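Local coordinates for protein alpha-L-rhamnosidase (PDB 6GSZ) that probably hydrolyses terminal non-reducing alpha-L-rhamnose residues in alpha-L-rhamnosides, at residues Y664-P669 / L706-E711; D713-M718 / G768-E773. All coordinates share one frame; numbering follows the deposited sequence.

Overall arrangement
Both interactions lie in the six-hairpin glycosidase part of the chain, with centres about 15 Å apart. Interaction 1 is at the surface, where the end of helix 699-708 meets the loop that binds a calcium ion jointly with a glycan mannose; interaction 2 is buried and pairs helix 712-719, the next helix along, with helix 768-775. They touch directly: Ser707 OG lies 2.9 Å from Trp770 NE1, a probable hydrogen bond, and Leu706 CD1 packs 3.7 Å from Phe715 CD1. None of the four segments contains a residue of the glucose-occupied pocket, although the chain between the two helices of interaction 2 supplies Glu740, Met756 and His761 to it.

Interaction 1. Residues Y664-P669 / L706-E711; sequences YFDLFP and LSKYGE. With CA (calcium ion), chain Q; MAN (alpha-D-mannopyranose), chain C.
Lys708, in the last turn of helix 699-708, reaches across to the turn that follows helix 656-664. With CG anti to the backbone N (chi1 174°) and the rest of the chain extended, it delivers NZ to the carboxylate of Asp666, in a salt bridge made of two individually weak hydrogen bonds, NZ to OD1 at 2.9 Å and NZ to OD2 at 3.0 Å. The same ammonium makes weak bonds to the carbonyls of Tyr664 and Leu663. A water bound to Tyr664 O sits over the centre of the Tyr664 ring; its contact with the ammonium is too short to be trusted as a bond. Tyr709 follows; in one of its two conformers a water may link its OH to Asp666 OD1, a doubtful bridge. Gly710 then ends the helix as the C-prime residue of a Schellman motif, and Glu711 turns its carboxylate to Lys679.

Asp666, itself at positive phi in a Schellman motif, works in two directions: its carboxylate takes the lysine, while its backbone O binds calcium at 2.3 Å, alongside mannose O2 and O3. The ammonium thus probably offsets both the Asp666 carboxylate and the partial negative charge at the C-terminal end of helix 656-664, next to the carbonyl that binds the metal.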
# COMPACT_ATOMS: atom_id res chain seq x y z
N TYR A 664 -18.58 -16.69 -10.28
CA TYR A 664 -18.49 -15.28 -9.91
C TYR A 664 -18.61 -14.38 -11.15
O TYR A 664 -19.15 -13.25 -11.08
CB TYR A 664 -17.17 -14.99 -9.18
CG TYR A 664 -17.20 -13.69 -8.44
CD1 TYR A 664 -17.96 -13.55 -7.31
CD2 TYR A 664 -16.52 -12.59 -8.93
CE1 TYR A 664 -18.04 -12.34 -6.65
CE2 TYR A 664 -16.59 -11.36 -8.28
CZ TYR A 664 -17.34 -11.25 -7.13
OH TYR A 664 -17.47 -10.08 -6.47
N PHE A 665 -18.05 -14.85 -12.28
CA PHE A 665 -18.01 -14.08 -13.51
C PHE A 665 -19.26 -14.28 -14.39
O PHE A 665 -19.36 -13.69 -15.46
CB PHE A 665 -16.72 -14.38 -14.29
CG PHE A 665 -15.41 -14.04 -13.60
CD1 PHE A 665 -15.31 -13.09 -12.59
CD2 PHE A 665 -14.28 -14.72 -13.97
CE1 PHE A 665 -14.09 -12.81 -12.00
CE2 PHE A 665 -13.06 -14.47 -13.36
CZ PHE A 665 -12.98 -13.52 -12.38
N ASP A 666 -20.20 -15.12 -13.92
CA ASP A 666 -21.53 -15.32 -14.56
C ASP A 666 -21.36 -15.85 -16.00
O ASP A 666 -21.90 -15.31 -16.97
CB ASP A 666 -22.38 -14.05 -14.50
CG ASP A 666 -22.76 -13.60 -13.11
OD1 ASP A 666 -23.26 -14.45 -12.34
OD2 ASP A 666 -22.61 -12.40 -12.83
N LEU A 667 -20.62 -16.96 -16.14
CA LEU A 667 -20.25 -17.49 -17.45
C LEU A 667 -21.05 -18.75 -17.84
O LEU A 667 -20.83 -19.27 -18.92
CB LEU A 667 -18.75 -17.82 -17.47
CG LEU A 667 -17.84 -16.62 -17.19
CD1 LEU A 667 -16.37 -16.99 -17.28
CD2 LEU A 667 -18.14 -15.48 -18.15
N PHE A 668 -21.98 -19.22 -17.00
CA PHE A 668 -22.82 -20.38 -17.35
C PHE A 668 -23.91 -19.91 -18.30
O PHE A 668 -24.30 -18.75 -18.27
CB PHE A 668 -23.40 -21.06 -16.10
CG PHE A 668 -22.39 -21.85 -15.33
CD1 PHE A 668 -22.10 -23.16 -15.66
CD2 PHE A 668 -21.67 -21.25 -14.30
CE1 PHE A 668 -21.10 -23.86 -15.00
CE2 PHE A 668 -20.69 -21.97 -13.64
CZ PHE A 668 -20.43 -23.28 -13.96
N PRO A 669 -24.40 -20.79 -19.19
CA PRO A 669 -25.44 -20.38 -20.13
C PRO A 669 -26.85 -20.19 -19.55
O PRO A 669 -27.70 -19.68 -20.24
CB PRO A 669 -25.43 -21.51 -21.16
CG PRO A 669 -24.90 -22.71 -20.45
CD PRO A 669 -23.93 -22.16 -19.41
N LEU A 706 -19.46 -18.00 -2.90
CA LEU A 706 -20.36 -18.84 -2.14
C LEU A 706 -21.51 -17.99 -1.60
O LEU A 706 -22.69 -18.40 -1.68
CB LEU A 706 -19.59 -19.56 -1.02
CG LEU A 706 -18.69 -20.69 -1.50
CD1 LEU A 706 -17.68 -21.04 -0.44
CD2 LEU A 706 -19.51 -21.91 -1.88
N SER A 707 -21.23 -16.81 -1.09
CA SER A 707 -22.29 -15.93 -0.57
C SER A 707 -23.23 -15.48 -1.69
O SER A 707 -24.44 -15.38 -1.48
CB SER A 707 -21.70 -14.74 0.16
OG SER A 707 -21.01 -15.17 1.32
N LYS A 708 -22.73 -15.24 -2.90
CA LYS A 708 -23.54 -14.82 -4.06
C LYS A 708 -24.65 -15.85 -4.31
O LYS A 708 -25.76 -15.47 -4.72
CB LYS A 708 -22.63 -14.70 -5.29
CG LYS A 708 -23.33 -14.42 -6.62
CD LYS A 708 -22.33 -14.20 -7.73
CE LYS A 708 -22.97 -13.92 -9.08
NZ LYS A 708 -21.97 -13.39 -10.03
N TYR A 709 -24.38 -17.13 -4.00
CA TYR A 709 -25.32 -18.25 -4.24
C TYR A 709 -25.97 -18.76 -2.96
O TYR A 709 -26.57 -19.87 -2.95
CB TYR A 709 -24.59 -19.37 -4.99
CG TYR A 709 -24.65 -19.04 -6.45
CD1 TYR A 709 -25.81 -19.28 -7.16
CD2 TYR A 709 -23.63 -18.34 -7.05
CE1 TYR A 709 -25.92 -18.91 -8.49
CE2 TYR A 709 -23.73 -17.96 -8.38
CZ TYR A 709 -24.87 -18.25 -9.10
OH TYR A 709 -24.96 -17.84 -10.38
N GLY A 710 -25.92 -17.94 -1.90
CA GLY A 710 -26.63 -18.25 -0.66
C GLY A 710 -25.96 -19.32 0.18
O GLY A 710 -26.60 -19.92 1.07
N GLU A 711 -24.66 -19.52 -0.05
CA GLU A 711 -23.93 -20.58 0.62
C GLU A 711 -22.91 -20.01 1.62
O GLU A 711 -21.81 -20.58 1.76
CB GLU A 711 -23.27 -21.48 -0.41
CG GLU A 711 -24.25 -22.09 -1.40
CD GLU A 711 -25.11 -23.23 -0.87
OE1 GLU A 711 -24.84 -23.71 0.26
OE2 GLU A 711 -26.02 -23.65 -1.63
CA CA Q . -22.86 -13.74 -18.40
C1 MAN C . -26.87 -12.80 -16.41
C2 MAN C . -25.77 -12.80 -17.50
C3 MAN C . -25.99 -14.11 -18.32
C4 MAN C . -26.13 -15.36 -17.43
C5 MAN C . -27.20 -15.15 -16.35
C6 MAN C . -27.41 -16.37 -15.43
O2 MAN C . -24.38 -12.58 -17.01
O3 MAN C . -24.94 -14.24 -19.32
O4 MAN C . -26.55 -16.54 -18.16
O5 MAN C . -26.83 -14.00 -15.60
O6 MAN C . -26.17 -16.88 -14.94
O HOH W 1 -20.53 -11.52 -9.10
O HOH W 2 -21.36 -12.47 -17.17
O HOH W 3 -23.11 -17.21 -11.95
O HOH W 4 -23.23 -16.34 -19.22
O HOH W 5 -23.39 -11.47 -19.17
O HOH W 6 -21.87 -13.53 -20.19

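Interaction 2. Residues D713-M718 / G768-E773; sequences DAFYSM and GSWLHE
Trp770 reaches out from helix 768-775 and brings its indole against two aromatic side chains of helix 712-719, Phe715 over one face and Tyr716 at the edge. It has the most surface buried of the three, and each partner meets a different part of it. The CD2 atom of Phe715 sits 3.3 Å above the indole plane, close to the middle of the fused ring system, and is 3.4 Å from Trp770 CD2. The two rings make an edge-to-face pair with planes at 64°, the phenyl edge turned into the indole face. Both side chains have CG anti to the backbone N (chi1 -167° for Phe715), which sends them out from facing helices so that they run antiparallel, side by side, while their CA atoms stay 9.6 Å apart.

With Tyr716 the roles are reversed. Here the indole presents its edge, and CH2 of Trp770 stands 3.6 Å above the centre of the phenol ring, nearly equidistant from its carbons. The planes are almost perpendicular, at 79°, so this is a T-shaped pair.

No hydrogen bond joins the two segments, and the buried polar ends find partners beyond them: Tyr716 OH bonds to Val793 O, and Trp770 NE1 to Ser707 OG of helix 699-708. Phe715 goes on to meet the ring of Trp727, and His704 meets the indole, so the cluster extends past the three residues.

Two edge-to-face pairs sharing one indole thus bridge the two helices, whose backbones do not touch here. The contact is plain aromatic core packing in the helical domain of this enzyme, consistent with the (alpha/alpha)6 barrel known for six-hairpin glycosidases.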
# COMPACT_ATOMS: atom_id res chain seq x y z
N ASP A 713 -22.96 -20.29 4.81
CA ASP A 713 -22.66 -21.28 5.88
C ASP A 713 -21.49 -22.18 5.48
O ASP A 713 -20.63 -22.47 6.32
CB ASP A 713 -23.90 -22.13 6.19
CG ASP A 713 -24.94 -21.36 6.96
OD1 ASP A 713 -24.59 -20.48 7.78
OD2 ASP A 713 -26.11 -21.67 6.74
N ALA A 714 -21.42 -22.58 4.21
CA ALA A 714 -20.29 -23.37 3.73
C ALA A 714 -18.98 -22.60 3.89
O ALA A 714 -17.98 -23.17 4.28
CB ALA A 714 -20.50 -23.78 2.28
N PHE A 715 -18.99 -21.31 3.59
CA PHE A 715 -17.75 -20.53 3.69
C PHE A 715 -17.38 -20.37 5.16
O PHE A 715 -16.20 -20.40 5.50
CB PHE A 715 -17.80 -19.18 2.96
CG PHE A 715 -16.41 -18.61 2.82
CD1 PHE A 715 -15.50 -19.24 1.99
CD2 PHE A 715 -16.01 -17.50 3.54
CE1 PHE A 715 -14.20 -18.75 1.89
CE2 PHE A 715 -14.73 -16.98 3.40
CZ PHE A 715 -13.83 -17.61 2.57
N TYR A 716 -18.37 -20.11 6.02
CA TYR A 716 -18.08 -20.02 7.45
C TYR A 716 -17.36 -21.31 7.91
O TYR A 716 -16.46 -21.26 8.77
CB TYR A 716 -19.36 -19.78 8.27
CG TYR A 716 -19.72 -18.34 8.53
CD1 TYR A 716 -18.92 -17.49 9.30
CD2 TYR A 716 -20.90 -17.82 8.06
CE1 TYR A 716 -19.30 -16.18 9.57
CE2 TYR A 716 -21.31 -16.52 8.34
CZ TYR A 716 -20.52 -15.69 9.12
OH TYR A 716 -20.92 -14.42 9.42
N SER A 717 -17.81 -22.46 7.40
CA SER A 717 -17.19 -23.73 7.80
C SER A 717 -15.73 -23.78 7.31
O SER A 717 -14.88 -24.26 8.04
CB SER A 717 -17.98 -24.91 7.34
OG SER A 717 -19.24 -24.94 7.99
N MET A 718 -15.47 -23.28 6.09
CA MET A 718 -14.08 -23.16 5.62
C MET A 718 -13.29 -22.21 6.52
O MET A 718 -12.14 -22.51 6.91
CB MET A 718 -14.03 -22.62 4.19
CG MET A 718 -14.75 -23.48 3.19
SD MET A 718 -14.42 -22.99 1.48
CE MET A 718 -12.79 -23.64 1.30
N GLY A 768 -10.04 -10.99 3.80
CA GLY A 768 -10.44 -9.89 4.64
C GLY A 768 -11.71 -9.22 4.14
O GLY A 768 -12.56 -8.78 4.94
N SER A 769 -11.84 -9.08 2.82
CA SER A 769 -13.04 -8.44 2.26
C SER A 769 -14.31 -9.18 2.61
O SER A 769 -15.36 -8.55 2.69
CB SER A 769 -12.94 -8.24 0.76
OG SER A 769 -12.84 -9.45 0.06
N TRP A 770 -14.22 -10.50 2.77
CA TRP A 770 -15.40 -11.28 3.17
C TRP A 770 -15.74 -10.96 4.63
O TRP A 770 -16.92 -10.86 5.03
CB TRP A 770 -15.20 -12.78 2.95
CG TRP A 770 -16.47 -13.57 2.97
CD1 TRP A 770 -17.27 -13.80 1.89
CD2 TRP A 770 -17.02 -14.29 4.08
NE1 TRP A 770 -18.33 -14.56 2.27
CE2 TRP A 770 -18.23 -14.86 3.61
CE3 TRP A 770 -16.67 -14.48 5.42
CZ2 TRP A 770 -19.05 -15.63 4.42
CZ3 TRP A 770 -17.49 -15.24 6.22
CH2 TRP A 770 -18.65 -15.82 5.72
N LEU A 771 -14.72 -10.85 5.49
CA LEU A 771 -14.95 -10.42 6.87
C LEU A 771 -15.66 -9.06 6.90
O LEU A 771 -16.63 -8.85 7.62
CB LEU A 771 -13.64 -10.35 7.64
CG LEU A 771 -12.75 -11.59 7.64
CD1 LEU A 771 -11.51 -11.38 8.50
CD2 LEU A 771 -13.39 -12.87 8.01
N HIS A 772 -15.20 -8.15 6.06
CA HIS A 772 -15.73 -6.79 6.07
C HIS A 772 -17.17 -6.78 5.54
O HIS A 772 -18.02 -6.04 6.10
CB HIS A 772 -14.86 -5.84 5.21
CG HIS A 772 -13.42 -5.77 5.59
ND1 HIS A 772 -12.46 -5.53 4.63
CD2 HIS A 772 -12.78 -5.91 6.78
CE1 HIS A 772 -11.28 -5.51 5.25
NE2 HIS A 772 -11.45 -5.74 6.57
N GLU A 773 -17.37 -7.43 4.38
CA GLU A 773 -18.61 -7.23 3.61
C GLU A 773 -19.73 -8.19 4.01
O GLU A 773 -20.90 -7.85 3.80
CB GLU A 773 -18.37 -7.42 2.11
CG GLU A 773 -17.35 -6.45 1.53
CD GLU A 773 -17.19 -6.56 0.02
OE1 GLU A 773 -18.02 -7.25 -0.64
OE2 GLU A 773 -16.20 -6.01 -0.49